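Local coordinates for protein BlEst2 (Bacillus licheniformis, PDB 6WPX) that probably hydrolyses ester bonds as an esterase or lipase and, in this propeptide form, is held back by its own C-terminal domain, at residues S159-W164 with T450-G455; P290-G295 with L380-F385; T315-S320 with V354-I359. All coordinates share one frame; numbering follows the deposited sequence.

Contact 1. Residues S159-W164 with T450-G455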
ATOM      1  N   SER A 159       2.324  12.090  -0.277  1.00 15.10           N
ATOM      2  CA  SER A 159       2.916  12.926  -1.331  1.00 14.67           C
ATOM      3  C   SER A 159       2.281  14.302  -1.416  1.00 18.19           C
ATOM      4  O   SER A 159       1.213  14.527  -0.848  1.00 18.72           O
ATOM      5  CB  SER A 159       2.893  12.205  -2.676  1.00 16.43           C
ATOM      6  OG  SER A 159       1.579  12.190  -3.213  1.00 16.92           O
ATOM      7  N   ASN A 160       2.977  15.247  -2.065  1.00 16.16           N
ATOM      8  CA  ASN A 160       2.510  16.624  -2.189  1.00 16.39           C
ATOM      9  C   ASN A 160       1.104  16.760  -2.739  1.00 18.56           C
ATOM     10  O   ASN A 160       0.310  17.449  -2.127  1.00 19.88           O
ATOM     11  CB  ASN A 160       3.504  17.466  -3.020  1.00 14.33           C
ATOM     12  CG  ASN A 160       4.753  17.765  -2.243  1.00 32.15           C
ATOM     13  OD1 ASN A 160       5.552  16.873  -1.972  1.00 27.49           O
ATOM     14  ND2 ASN A 160       4.927  19.007  -1.831  1.00 17.82           N
ATOM     15  N   TRP A 161       0.796  16.135  -3.880  1.00 14.30           N
ATOM     16  CA  TRP A 161      -0.548  16.299  -4.465  1.00 15.01           C
ATOM     17  C   TRP A 161      -1.666  15.770  -3.584  1.00 18.76           C
ATOM     18  O   TRP A 161      -2.765  16.294  -3.656  1.00 17.78           O
ATOM     19  CB  TRP A 161      -0.657  15.708  -5.878  1.00 13.19           C
ATOM     20  CG  TRP A 161       0.171  16.400  -6.928  1.00 13.43           C
ATOM     21  CD1 TRP A 161       1.118  15.830  -7.734  1.00 15.93           C
ATOM     22  CD2 TRP A 161       0.059  17.773  -7.348  1.00 14.42           C
ATOM     23  NE1 TRP A 161       1.640  16.773  -8.593  1.00 16.12           N
ATOM     24  CE2 TRP A 161       1.012  17.977  -8.371  1.00 17.92           C
ATOM     25  CE3 TRP A 161      -0.712  18.868  -6.915  1.00 16.17           C
ATOM     26  CZ2 TRP A 161       1.188  19.213  -8.991  1.00 17.99           C
ATOM     27  CZ3 TRP A 161      -0.527  20.095  -7.525  1.00 18.64           C
ATOM     28  CH2 TRP A 161       0.412  20.258  -8.549  1.00 19.41           C
ATOM     29  N   ALA A 162      -1.386  14.746  -2.743  1.00 15.41           N
ATOM     30  CA  ALA A 162      -2.360  14.103  -1.847  1.00 14.53           C
ATOM     31  C   ALA A 162      -2.569  14.845  -0.529  1.00 18.99           C
ATOM     32  O   ALA A 162      -3.394  14.413   0.263  1.00 18.59           O
ATOM     33  CB  ALA A 162      -1.913  12.674  -1.553  1.00 14.87           C
ATOM     34  N   GLY A 163      -1.823  15.933  -0.308  1.00 18.57           N
ATOM     35  CA  GLY A 163      -1.840  16.733   0.915  1.00 20.15           C
ATOM     36  C   GLY A 163      -3.209  17.150   1.405  1.00 27.32           C
ATOM     37  O   GLY A 163      -3.567  16.904   2.568  1.00 27.82           O
ATOM     38  N   TRP A 164      -3.989  17.776   0.518  1.00 25.06           N
ATOM     39  CA  TRP A 164      -5.327  18.266   0.837  1.00 26.33           C
ATOM     40  C   TRP A 164      -6.288  17.139   1.190  1.00 29.73           C
ATOM     41  O   TRP A 164      -6.967  17.220   2.209  1.00 30.40           O
ATOM     42  CB  TRP A 164      -5.866  19.133  -0.300  1.00 26.36           C
ATOM     43  CG  TRP A 164      -4.996  20.320  -0.608  1.00 27.84           C
ATOM     44  CD1 TRP A 164      -5.072  21.559  -0.048  1.00 31.77           C
ATOM     45  CD2 TRP A 164      -3.900  20.365  -1.532  1.00 27.37           C
ATOM     46  NE1 TRP A 164      -4.124  22.391  -0.601  1.00 30.99           N
ATOM     47  CE2 TRP A 164      -3.380  21.680  -1.503  1.00 31.73           C
ATOM     48  CE3 TRP A 164      -3.296  19.419  -2.377  1.00 27.54           C
ATOM     49  CZ2 TRP A 164      -2.287  22.071  -2.285  1.00 31.43           C
ATOM     50  CZ3 TRP A 164      -2.214  19.809  -3.154  1.00 29.11           C
ATOM     51  CH2 TRP A 164      -1.728  21.121  -3.113  1.00 30.71           C
ATOM     52  N   THR A 450       7.753  14.384  -5.377  1.00 19.85           N
ATOM     53  CA  THR A 450       6.884  14.346  -6.545  1.00 18.71           C
ATOM     54  C   THR A 450       7.611  15.027  -7.686  1.00 21.50           C
ATOM     55  O   THR A 450       7.909  16.213  -7.598  1.00 19.66           O
ATOM     56  CB  THR A 450       5.532  14.999  -6.255  1.00 16.75           C
ATOM     57  OG1 THR A 450       4.853  14.237  -5.265  1.00 15.51           O
ATOM     58  CG2 THR A 450       4.653  15.039  -7.481  1.00 17.74           C
ATOM     59  N   ILE A 451       7.869  14.293  -8.769  1.00 18.67           N
ATOM     60  CA  ILE A 451       8.543  14.821  -9.953  1.00 19.69           C
ATOM     61  C   ILE A 451       7.545  14.821 -11.089  1.00 22.19           C
ATOM     62  O   ILE A 451       7.121  13.754 -11.539  1.00 19.66           O
ATOM     63  CB  ILE A 451       9.848  14.036 -10.310  1.00 24.98           C
ATOM     64  CG1 ILE A 451      10.850  14.010  -9.125  1.00 25.78           C
ATOM     65  CG2 ILE A 451      10.514  14.611 -11.587  1.00 26.45           C
ATOM     66  CD1 ILE A 451      10.922  12.660  -8.469  1.00 28.91           C
ATOM     67  N   ASP A 452       7.141  16.014 -11.529  1.00 19.83           N
ATOM     68  CA  ASP A 452       6.212  16.132 -12.652  1.00 19.39           C
ATOM     69  C   ASP A 452       6.979  16.309 -13.945  1.00 25.65           C
ATOM     70  O   ASP A 452       7.694  17.303 -14.118  1.00 24.17           O
ATOM     71  CB  ASP A 452       5.191  17.270 -12.440  1.00 20.06           C
ATOM     72  CG  ASP A 452       3.947  16.714 -11.761  1.00 25.43           C
ATOM     73  OD1 ASP A 452       3.132  16.050 -12.460  1.00 23.09           O
ATOM     74  OD2 ASP A 452       3.818  16.881 -10.522  1.00 26.93           O
ATOM     75  N   LEU A 453       6.846  15.321 -14.830  1.00 23.38           N
ATOM     76  CA  LEU A 453       7.478  15.272 -16.135  1.00 24.25           C
ATOM     77  C   LEU A 453       6.523  15.677 -17.222  1.00 26.63           C
ATOM     78  O   LEU A 453       5.375  15.243 -17.242  1.00 22.53           O
ATOM     79  CB  LEU A 453       7.986  13.854 -16.442  1.00 25.79           C
ATOM     80  CG  LEU A 453       9.067  13.255 -15.548  1.00 32.32           C
ATOM     81  CD1 LEU A 453       9.446  11.885 -16.050  1.00 34.01           C
ATOM     82  CD2 LEU A 453      10.340  14.112 -15.549  1.00 35.23           C
ATOM     83  N   SER A 454       7.031  16.465 -18.175  1.00 25.74           N
ATOM     84  CA  SER A 454       6.322  16.919 -19.361  1.00 26.32           C
ATOM     85  C   SER A 454       7.314  16.951 -20.530  1.00 31.80           C
ATOM     86  O   SER A 454       8.524  16.995 -20.321  1.00 31.67           O
ATOM     87  CB  SER A 454       5.739  18.316 -19.145  1.00 26.13           C
ATOM     88  OG  SER A 454       6.768  19.242 -18.839  1.00 38.15           O
ATOM     89  N   GLY A 455       6.770  16.968 -21.736  1.00 29.31           N
ATOM     90  CA  GLY A 455       7.526  17.036 -22.976  1.00 30.50           C
ATOM     91  C   GLY A 455       6.746  16.464 -24.134  1.00 35.50           C
ATOM     92  O   GLY A 455       5.518  16.378 -24.094  1.00 34.66           O
TER
HETATM   93  O   HOH W   1       2.157  13.987  -5.343  1.00 16.30           O
HETATM   94  O   HOH W   2       5.578  14.265  -2.698  1.00 15.68           O

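Contact 2. Residues P290-G295 with L380-F385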
ATOM      1  N   PRO A 290       1.815   7.237 -13.503  1.00 15.50           N
ATOM      2  CA  PRO A 290       0.532   7.947 -13.584  1.00 13.76           C
ATOM      3  C   PRO A 290       0.767   9.421 -13.923  1.00 16.88           C
ATOM      4  O   PRO A 290       1.897   9.861 -14.050  1.00 15.17           O
ATOM      5  CB  PRO A 290       0.009   7.826 -12.147  1.00 14.86           C
ATOM      6  CG  PRO A 290       1.272   7.952 -11.296  1.00 18.84           C
ATOM      7  CD  PRO A 290       2.415   7.364 -12.148  1.00 14.82           C
ATOM      8  N   PHE A 291      -0.312  10.178 -13.983  1.00 15.40           N
ATOM      9  CA  PHE A 291      -0.340  11.633 -14.018  1.00 14.84           C
ATOM     10  C   PHE A 291      -1.191  11.956 -12.814  1.00 16.03           C
ATOM     11  O   PHE A 291      -2.271  11.364 -12.640  1.00 16.07           O
ATOM     12  CB  PHE A 291      -0.959  12.223 -15.300  1.00 16.37           C
ATOM     13  CG  PHE A 291      -1.106  13.727 -15.177  1.00 17.42           C
ATOM     14  CD1 PHE A 291       0.007  14.561 -15.258  1.00 19.62           C
ATOM     15  CD2 PHE A 291      -2.350  14.306 -14.947  1.00 16.82           C
ATOM     16  CE1 PHE A 291      -0.130  15.945 -15.163  1.00 20.44           C
ATOM     17  CE2 PHE A 291      -2.487  15.693 -14.856  1.00 20.36           C
ATOM     18  CZ  PHE A 291      -1.375  16.504 -14.961  1.00 19.22           C
ATOM     19  N   ILE A 292      -0.702  12.866 -11.965  1.00 13.84           N
ATOM     20  CA  ILE A 292      -1.373  13.187 -10.705  1.00 13.16           C
ATOM     21  C   ILE A 292      -1.477  14.660 -10.434  1.00 16.68           C
ATOM     22  O   ILE A 292      -0.506  15.389 -10.585  1.00 16.18           O
ATOM     23  CB  ILE A 292      -0.645  12.483  -9.498  1.00 15.01           C
ATOM     24  CG1 ILE A 292      -0.482  10.969  -9.691  1.00 13.98           C
ATOM     25  CG2 ILE A 292      -1.300  12.796  -8.134  1.00 14.75           C
ATOM     26  CD1 ILE A 292       0.499  10.334  -8.725  1.00 18.42           C
ATOM     27  N   ARG A 293      -2.657  15.075  -9.920  1.00 14.34           N
ATOM     28  CA  ARG A 293      -2.928  16.418  -9.412  1.00 14.50           C
ATOM     29  C   ARG A 293      -3.733  16.299  -8.127  1.00 16.71           C
ATOM     30  O   ARG A 293      -4.285  15.255  -7.837  1.00 17.49           O
ATOM     31  CB  ARG A 293      -3.618  17.327 -10.455  1.00 12.47           C
ATOM     32  CG  ARG A 293      -2.713  17.756 -11.623  1.00 12.92           C
ATOM     33  CD  ARG A 293      -1.605  18.714 -11.181  1.00 19.96           C
ATOM     34  NE  ARG A 293      -0.736  19.153 -12.288  1.00 19.41           N
ATOM     35  CZ  ARG A 293       0.382  18.536 -12.657  1.00 27.69           C
ATOM     36  NH1 ARG A 293       0.748  17.406 -12.073  1.00 18.05           N
ATOM     37  NH2 ARG A 293       1.113  19.016 -13.650  1.00 20.53           N
ATOM     38  N   GLY A 294      -3.745  17.355  -7.349  1.00 14.77           N
ATOM     39  CA  GLY A 294      -4.489  17.423  -6.106  1.00 14.55           C
ATOM     40  C   GLY A 294      -4.773  18.862  -5.750  1.00 20.13           C
ATOM     41  O   GLY A 294      -4.198  19.780  -6.327  1.00 19.81           O
ATOM     42  N   GLY A 295      -5.643  19.062  -4.785  1.00 19.09           N
ATOM     43  CA  GLY A 295      -5.995  20.410  -4.364  1.00 17.62           C
ATOM     44  C   GLY A 295      -7.314  20.401  -3.645  1.00 21.58           C
ATOM     45  O   GLY A 295      -7.744  19.369  -3.125  1.00 22.17           O
ATOM     46  N   LEU A 380      -7.838  14.337  -5.181  1.00 15.30           N
ATOM     47  CA  LEU A 380      -6.631  13.726  -5.702  1.00 14.52           C
ATOM     48  C   LEU A 380      -7.069  13.143  -7.024  1.00 17.90           C
ATOM     49  O   LEU A 380      -7.952  12.300  -7.064  1.00 16.61           O
ATOM     50  CB  LEU A 380      -6.081  12.648  -4.750  1.00 13.72           C
ATOM     51  CG  LEU A 380      -4.730  12.009  -5.123  1.00 14.82           C
ATOM     52  CD1 LEU A 380      -3.631  13.071  -5.292  1.00 11.88           C
ATOM     53  CD2 LEU A 380      -4.312  10.995  -4.077  1.00 15.54           C
ATOM     54  N   PHE A 381      -6.511  13.674  -8.105  1.00 15.48           N
ATOM     55  CA  PHE A 381      -6.827  13.306  -9.484  1.00 13.67           C
ATOM     56  C   PHE A 381      -5.704  12.468 -10.014  1.00 18.62           C
ATOM     57  O   PHE A 381      -4.557  12.908 -10.010  1.00 17.20           O
ATOM     58  CB  PHE A 381      -7.015  14.584 -10.344  1.00 14.57           C
ATOM     59  CG  PHE A 381      -7.122  14.302 -11.826  1.00 15.84           C
ATOM     60  CD1 PHE A 381      -8.009  13.338 -12.310  1.00 18.33           C
ATOM     61  CD2 PHE A 381      -6.329  14.986 -12.737  1.00 17.14           C
ATOM     62  CE1 PHE A 381      -8.092  13.061 -13.675  1.00 19.32           C
ATOM     63  CE2 PHE A 381      -6.428  14.729 -14.112  1.00 19.27           C
ATOM     64  CZ  PHE A 381      -7.321  13.776 -14.574  1.00 16.99           C
ATOM     65  N   ILE A 382      -6.023  11.241 -10.470  1.00 14.31           N
ATOM     66  CA  ILE A 382      -4.991  10.318 -10.941  1.00 13.14           C
ATOM     67  C   ILE A 382      -5.405   9.695 -12.247  1.00 15.76           C
ATOM     68  O   ILE A 382      -6.530   9.207 -12.390  1.00 14.95           O
ATOM     69  CB  ILE A 382      -4.653   9.216  -9.876  1.00 15.37           C
ATOM     70  CG1 ILE A 382      -4.175   9.827  -8.553  1.00 16.64           C
ATOM     71  CG2 ILE A 382      -3.645   8.160 -10.389  1.00 12.53           C
ATOM     72  CD1 ILE A 382      -4.334   8.901  -7.373  1.00 17.26           C
ATOM     73  N   VAL A 383      -4.468   9.668 -13.173  1.00 13.00           N
ATOM     74  CA  VAL A 383      -4.631   9.004 -14.462  1.00 14.55           C
ATOM     75  C   VAL A 383      -3.555   7.930 -14.548  1.00 18.61           C
ATOM     76  O   VAL A 383      -2.387   8.223 -14.296  1.00 19.17           O
ATOM     77  CB  VAL A 383      -4.557   9.976 -15.676  1.00 19.16           C
ATOM     78  CG1 VAL A 383      -4.755   9.226 -17.002  1.00 18.31           C
ATOM     79  CG2 VAL A 383      -5.589  11.085 -15.552  1.00 19.98           C
ATOM     80  N   THR A 384      -3.926   6.704 -14.916  1.00 14.84           N
ATOM     81  CA  THR A 384      -2.904   5.687 -15.171  1.00 15.69           C
ATOM     82  C   THR A 384      -2.925   5.467 -16.673  1.00 21.48           C
ATOM     83  O   THR A 384      -3.960   5.673 -17.300  1.00 21.25           O
ATOM     84  CB  THR A 384      -3.087   4.382 -14.362  1.00 19.17           C
ATOM     85  OG1 THR A 384      -4.094   3.608 -15.003  1.00 13.99           O
ATOM     86  CG2 THR A 384      -3.414   4.629 -12.882  1.00 11.95           C
ATOM     87  N   PHE A 385      -1.791   5.086 -17.248  1.00 20.41           N
ATOM     88  CA  PHE A 385      -1.661   4.878 -18.683  1.00 21.88           C
ATOM     89  C   PHE A 385      -1.110   3.515 -18.987  1.00 26.39           C
ATOM     90  O   PHE A 385      -0.109   3.083 -18.390  1.00 25.51           O
ATOM     91  CB  PHE A 385      -0.694   5.905 -19.308  1.00 23.59           C
ATOM     92  CG  PHE A 385      -1.035   7.363 -19.087  1.00 21.76           C
ATOM     93  CD1 PHE A 385      -0.750   7.986 -17.870  1.00 22.19           C
ATOM     94  CD2 PHE A 385      -1.598   8.124 -20.108  1.00 23.41           C
ATOM     95  CE1 PHE A 385      -1.070   9.324 -17.662  1.00 21.63           C
ATOM     96  CE2 PHE A 385      -1.918   9.477 -19.900  1.00 24.22           C
ATOM     97  CZ  PHE A 385      -1.636  10.065 -18.683  1.00 20.86           C
TER

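Contact 3. Residues T315-S320 with V354-I359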
ATOM      1  N   THR A 315      -6.911   4.888 -17.142  1.00 19.66           N
ATOM      2  CA  THR A 315      -7.860   4.767 -16.037  1.00 18.60           C
ATOM      3  C   THR A 315      -7.809   6.161 -15.448  1.00 22.08           C
ATOM      4  O   THR A 315      -6.735   6.773 -15.407  1.00 19.74           O
ATOM      5  CB  THR A 315      -7.635   3.586 -15.093  1.00 20.89           C
ATOM      6  OG1 THR A 315      -6.554   3.848 -14.195  1.00 18.69           O
ATOM      7  CG2 THR A 315      -7.460   2.231 -15.831  1.00 21.35           C
ATOM      8  N   VAL A 316      -8.971   6.701 -15.111  1.00 19.44           N
ATOM      9  CA  VAL A 316      -9.131   8.090 -14.676  1.00 18.21           C
ATOM     10  C   VAL A 316      -9.862   8.068 -13.351  1.00 18.80           C
ATOM     11  O   VAL A 316     -10.936   7.487 -13.244  1.00 19.39           O
ATOM     12  CB  VAL A 316      -9.885   8.914 -15.764  1.00 22.23           C
ATOM     13  CG1 VAL A 316      -9.973  10.394 -15.396  1.00 21.20           C
ATOM     14  CG2 VAL A 316      -9.246   8.750 -17.136  1.00 22.62           C
ATOM     15  N   HIS A 317      -9.244   8.653 -12.332  1.00 14.09           N
ATOM     16  CA  HIS A 317      -9.777   8.624 -10.983  1.00 14.24           C
ATOM     17  C   HIS A 317      -9.841   9.986 -10.357  1.00 19.93           C
ATOM     18  O   HIS A 317      -8.840  10.701 -10.345  1.00 19.42           O
ATOM     19  CB  HIS A 317      -8.910   7.705 -10.090  1.00 13.13           C
ATOM     20  CG  HIS A 317      -8.602   6.408 -10.739  1.00 15.79           C
ATOM     21  ND1 HIS A 317      -9.446   5.323 -10.607  1.00 16.82           N
ATOM     22  CD2 HIS A 317      -7.584   6.074 -11.558  1.00 16.16           C
ATOM     23  CE1 HIS A 317      -8.925   4.370 -11.358  1.00 15.89           C
ATOM     24  NE2 HIS A 317      -7.803   4.772 -11.942  1.00 16.01           N
ATOM     25  N   TRP A 318     -10.995  10.314  -9.775  1.00 18.47           N
ATOM     26  CA  TRP A 318     -11.134  11.546  -9.012  1.00 18.79           C
ATOM     27  C   TRP A 318     -11.447  11.112  -7.575  1.00 20.18           C
ATOM     28  O   TRP A 318     -12.559  10.679  -7.283  1.00 20.80           O
ATOM     29  CB  TRP A 318     -12.221  12.466  -9.589  1.00 18.56           C
ATOM     30  CG  TRP A 318     -12.301  13.804  -8.905  1.00 20.13           C
ATOM     31  CD1 TRP A 318     -12.996  14.107  -7.769  1.00 23.27           C
ATOM     32  CD2 TRP A 318     -11.655  15.019  -9.319  1.00 19.93           C
ATOM     33  NE1 TRP A 318     -12.836  15.441  -7.456  1.00 22.63           N
ATOM     34  CE2 TRP A 318     -11.999  16.019  -8.380  1.00 23.15           C
ATOM     35  CE3 TRP A 318     -10.774  15.350 -10.372  1.00 20.98           C
ATOM     36  CZ2 TRP A 318     -11.554  17.343  -8.500  1.00 21.99           C
ATOM     37  CZ3 TRP A 318     -10.299  16.655 -10.463  1.00 22.23           C
ATOM     38  CH2 TRP A 318     -10.715  17.643  -9.554  1.00 22.84           C
ATOM     39  N   LEU A 319     -10.444  11.167  -6.698  1.00 16.41           N
ATOM     40  CA  LEU A 319     -10.621  10.817  -5.276  1.00 15.42           C
ATOM     41  C   LEU A 319     -11.068  12.049  -4.561  1.00 19.30           C
ATOM     42  O   LEU A 319     -10.532  13.122  -4.812  1.00 18.90           O
ATOM     43  CB  LEU A 319      -9.325  10.297  -4.639  1.00 14.85           C
ATOM     44  CG  LEU A 319      -8.843   8.903  -5.069  1.00 17.83           C
ATOM     45  CD1 LEU A 319      -8.093   8.964  -6.412  1.00 17.68           C
ATOM     46  CD2 LEU A 319      -7.967   8.314  -3.996  1.00 19.17           C
ATOM     47  N   SER A 320     -12.081  11.910  -3.698  1.00 19.17           N
ATOM     48  CA  SER A 320     -12.666  13.027  -2.957  1.00 20.33           C
ATOM     49  C   SER A 320     -13.083  12.578  -1.552  1.00 24.44           C
ATOM     50  O   SER A 320     -13.197  11.384  -1.296  1.00 22.73           O
ATOM     51  CB  SER A 320     -13.896  13.548  -3.700  1.00 24.37           C
ATOM     52  OG  SER A 320     -14.514  14.630  -3.009  1.00 25.76           O
ATOM     53  N   VAL A 354     -14.014   7.551  -4.556  1.00 20.31           N
ATOM     54  CA  VAL A 354     -13.326   7.621  -5.832  1.00 20.27           C
ATOM     55  C   VAL A 354     -14.316   7.413  -6.956  1.00 24.24           C
ATOM     56  O   VAL A 354     -15.121   6.485  -6.923  1.00 24.67           O
ATOM     57  CB  VAL A 354     -12.046   6.710  -5.934  1.00 23.16           C
ATOM     58  CG1 VAL A 354     -12.367   5.207  -5.852  1.00 23.60           C
ATOM     59  CG2 VAL A 354     -11.214   7.032  -7.175  1.00 21.77           C
ATOM     60  N   HIS A 355     -14.276   8.317  -7.921  1.00 20.90           N
ATOM     61  CA  HIS A 355     -15.034   8.220  -9.156  1.00 21.66           C
ATOM     62  C   HIS A 355     -14.030   7.700 -10.162  1.00 24.11           C
ATOM     63  O   HIS A 355     -12.969   8.318 -10.343  1.00 22.86           O
ATOM     64  CB  HIS A 355     -15.542   9.587  -9.613  1.00 23.27           C
ATOM     65  CG  HIS A 355     -16.365  10.310  -8.603  1.00 28.57           C
ATOM     66  ND1 HIS A 355     -17.740  10.347  -8.698  1.00 32.43           N
ATOM     67  CD2 HIS A 355     -15.976  11.039  -7.534  1.00 31.39           C
ATOM     68  CE1 HIS A 355     -18.151  11.099  -7.689  1.00 33.04           C
ATOM     69  NE2 HIS A 355     -17.126  11.526  -6.949  1.00 32.56           N
ATOM     70  N   SER A 356     -14.327   6.564 -10.794  1.00 19.77           N
ATOM     71  CA  SER A 356     -13.394   5.993 -11.749  1.00 18.23           C
ATOM     72  C   SER A 356     -13.989   5.727 -13.098  1.00 26.11           C
ATOM     73  O   SER A 356     -15.197   5.507 -13.241  1.00 26.37           O
ATOM     74  CB  SER A 356     -12.784   4.701 -11.225  1.00 18.98           C
ATOM     75  OG  SER A 356     -12.116   4.931  -9.999  1.00 19.66           O
ATOM     76  N   ALA A 357     -13.103   5.719 -14.100  1.00 22.49           N
ATOM     77  CA  ALA A 357     -13.449   5.399 -15.481  1.00 23.99           C
ATOM     78  C   ALA A 357     -12.236   4.752 -16.131  1.00 28.83           C
ATOM     79  O   ALA A 357     -11.102   4.967 -15.701  1.00 26.94           O
ATOM     80  CB  ALA A 357     -13.855   6.655 -16.255  1.00 24.58           C
ATOM     81  N   ALA A 358     -12.493   3.926 -17.131  1.00 28.19           N
ATOM     82  CA  ALA A 358     -11.469   3.265 -17.920  1.00 29.09           C
ATOM     83  C   ALA A 358     -11.848   3.490 -19.380  1.00 34.95           C
ATOM     84  O   ALA A 358     -12.988   3.213 -19.784  1.00 35.98           O
ATOM     85  CB  ALA A 358     -11.401   1.780 -17.587  1.00 29.94           C
ATOM     86  N   ILE A 359     -10.922   4.091 -20.143  1.00 31.48           N
ATOM     87  CA  ILE A 359     -11.130   4.422 -21.552  1.00 32.51           C
ATOM     88  C   ILE A 359     -10.143   3.642 -22.397  1.00 34.40           C
ATOM     89  O   ILE A 359      -8.927   3.831 -22.273  1.00 30.65           O
ATOM     90  CB  ILE A 359     -11.068   5.956 -21.842  1.00 35.78           C
ATOM     91  CG1 ILE A 359     -12.163   6.745 -21.104  1.00 36.81           C
ATOM     92  CG2 ILE A 359     -11.115   6.262 -23.342  1.00 38.00           C
ATOM     93  CD1 ILE A 359     -11.699   7.349 -19.793  1.00 44.08           C
TER

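Contact 1. Residues S159-W164 with T450-G455
The indole of Trp161 meets Asp452 at its edge. Asp452 OD2 lies 5° out of the ring plane and accepts a bond of 2.9 Å from Trp161 NE1 on its syn lone pair. The carboxylate is turned 74° against the indole. Thr450 CG2 packs 3.6 Å from Trp161 CD1, the two side chains crossing at about a right angle. In Thr450, OG1 stands beside the backbone N (chi1 -65°), where two waters are bound, each 2.7 Å from this OG1. One water donates to Ser159 OG and accepts from Trp161 N; the other accepts from Asn160 N and donates to Asn160 OD1. Through them the hydroxyl reaches three consecutive residues at the start of 159-164, where Asn160 to Gly163 form a type I turn, without touching any of them closely. Ser159 OG also bonds to Leu156 O. Asp452 OD1 takes a salt bridge from Arg293 and a hydrogen bond with Thr466 OG1. With both oxygens occupied and an arginine adjacent, the buried carboxylate is likely to stay ionised. Together with the waters at Thr450 OG1 it makes the interface between the hydrolase part and the C-terminal sheet polar and partly water-mediated.

Contact 2. Residues P290-G295 with L380-F385
Ile292 and Ile382 run alongside one another, their CG1 atoms 4.0 Å apart, on one closely packed face of this antiparallel strand pair. Leu380 has CG anti to its backbone N (chi1 -175°), and chi2 of 56° then places CD1 within 3.7 Å of Ile292 CG2. Pro290 CB closes the row at 4.1 Å from Ile382 CG2. An alanine in place of Ile382 would probably open a gap beside Ile292 CG1 and Pro290 CB, which would lose the CG1 and CG2 that pack on them. Backbone bonds are sound along the middle of the pair: Phe291 and Val383 exchange two, as do Arg293 and Phe381, the shortest being Phe381 N to Arg293 O at 2.7 Å. The opposite face is closely packed too around Phe291 and Phe381, where Phe381 CE2 comes to the edge of the Phe291 ring, 4.1 Å from its CE2. At the end of strand 380-385, the Phe385 ring turns its edge to Phe291 CB at 3.7 Å and receives Val383 CG1 on a face. The looser side is that of the partly exposed Arg293, whose guanidinium turns from strand 380-385. It carries Phe291 CZ 3.5 Å above its plane and over its centre, while NH1 bonds to Ile292 O. Phe291, Phe381 and Val383 also touch strand 300-307 of a second sheet, so the pair is the edge of a two-layered antiparallel beta sandwich, with 290-297 as the outermost strand.

Contact 3. Residues T315-S320 with V354-I359
Ser356 OG bonds His317 ND1 across the strands at 2.8 Å, near the ring plane at the edge; the proton could belong to either. Thr315 OG1 is held twice, by His317 NE2 at 2.7 Å and by Thr384 OG1. With CG beside the backbone N (chi1 -46°), the ring lies between Thr315 and Ser356, and the bonds at both nitrogens probably fix its rotation. Next to it, Val354 CG2 touches His317 CB and lies 3.7 Å from Leu319 CG. Phe219 meets the His317 ring edge-to-face, and helix 218-224 covers the side of the sheet bearing Thr315, His317, Leu319 and Val354. On the side bearing Val316, Trp318, His355 and Ala357, His355 turns its ring edge to the backbone, CD2 lying 3.4 Å from Trp318 O. That carbonyl also accepts His355 N, from above its plane by 37°. Val316 CG2 approaches Ile359 CD1 to 3.9 Å, and both touch the sheet that holds strands 326-330 and 365-372. Four backbone bonds hold the register, two each for Val316 with Ala357 and Trp318 with His355. Antiparallel strand segments whose N-to-C directions differ by 173°, with one face turned to a second antiparallel sheet, are the layout of a beta sandwich.

In the fold
From the N terminus the chain lays down most strands of the alpha/beta sheet before 159-164 and adds 201-205 and 245-246 after it; 159-164 itself waits some 290 residues for its partner. Strand 290-295 opens contact 2, and 315-320 opens contact 3 inside it. Contact 3 closes first, at 354-359; contact 2 closes at 380-385 and contact 1 at 450-455, so the three loops nest without crossing. Strands 377-386 and 313-320 are neighbours in one sheet, joined by bonds such as Leu380 O to Leu319 N, so contacts 2 and 3 continue each other. Contacts 1 and 2 touch, with centres about 8 Å apart, fastening hydrolase part, sandwich and last sheet together; contact 3 stays clear of contact 1.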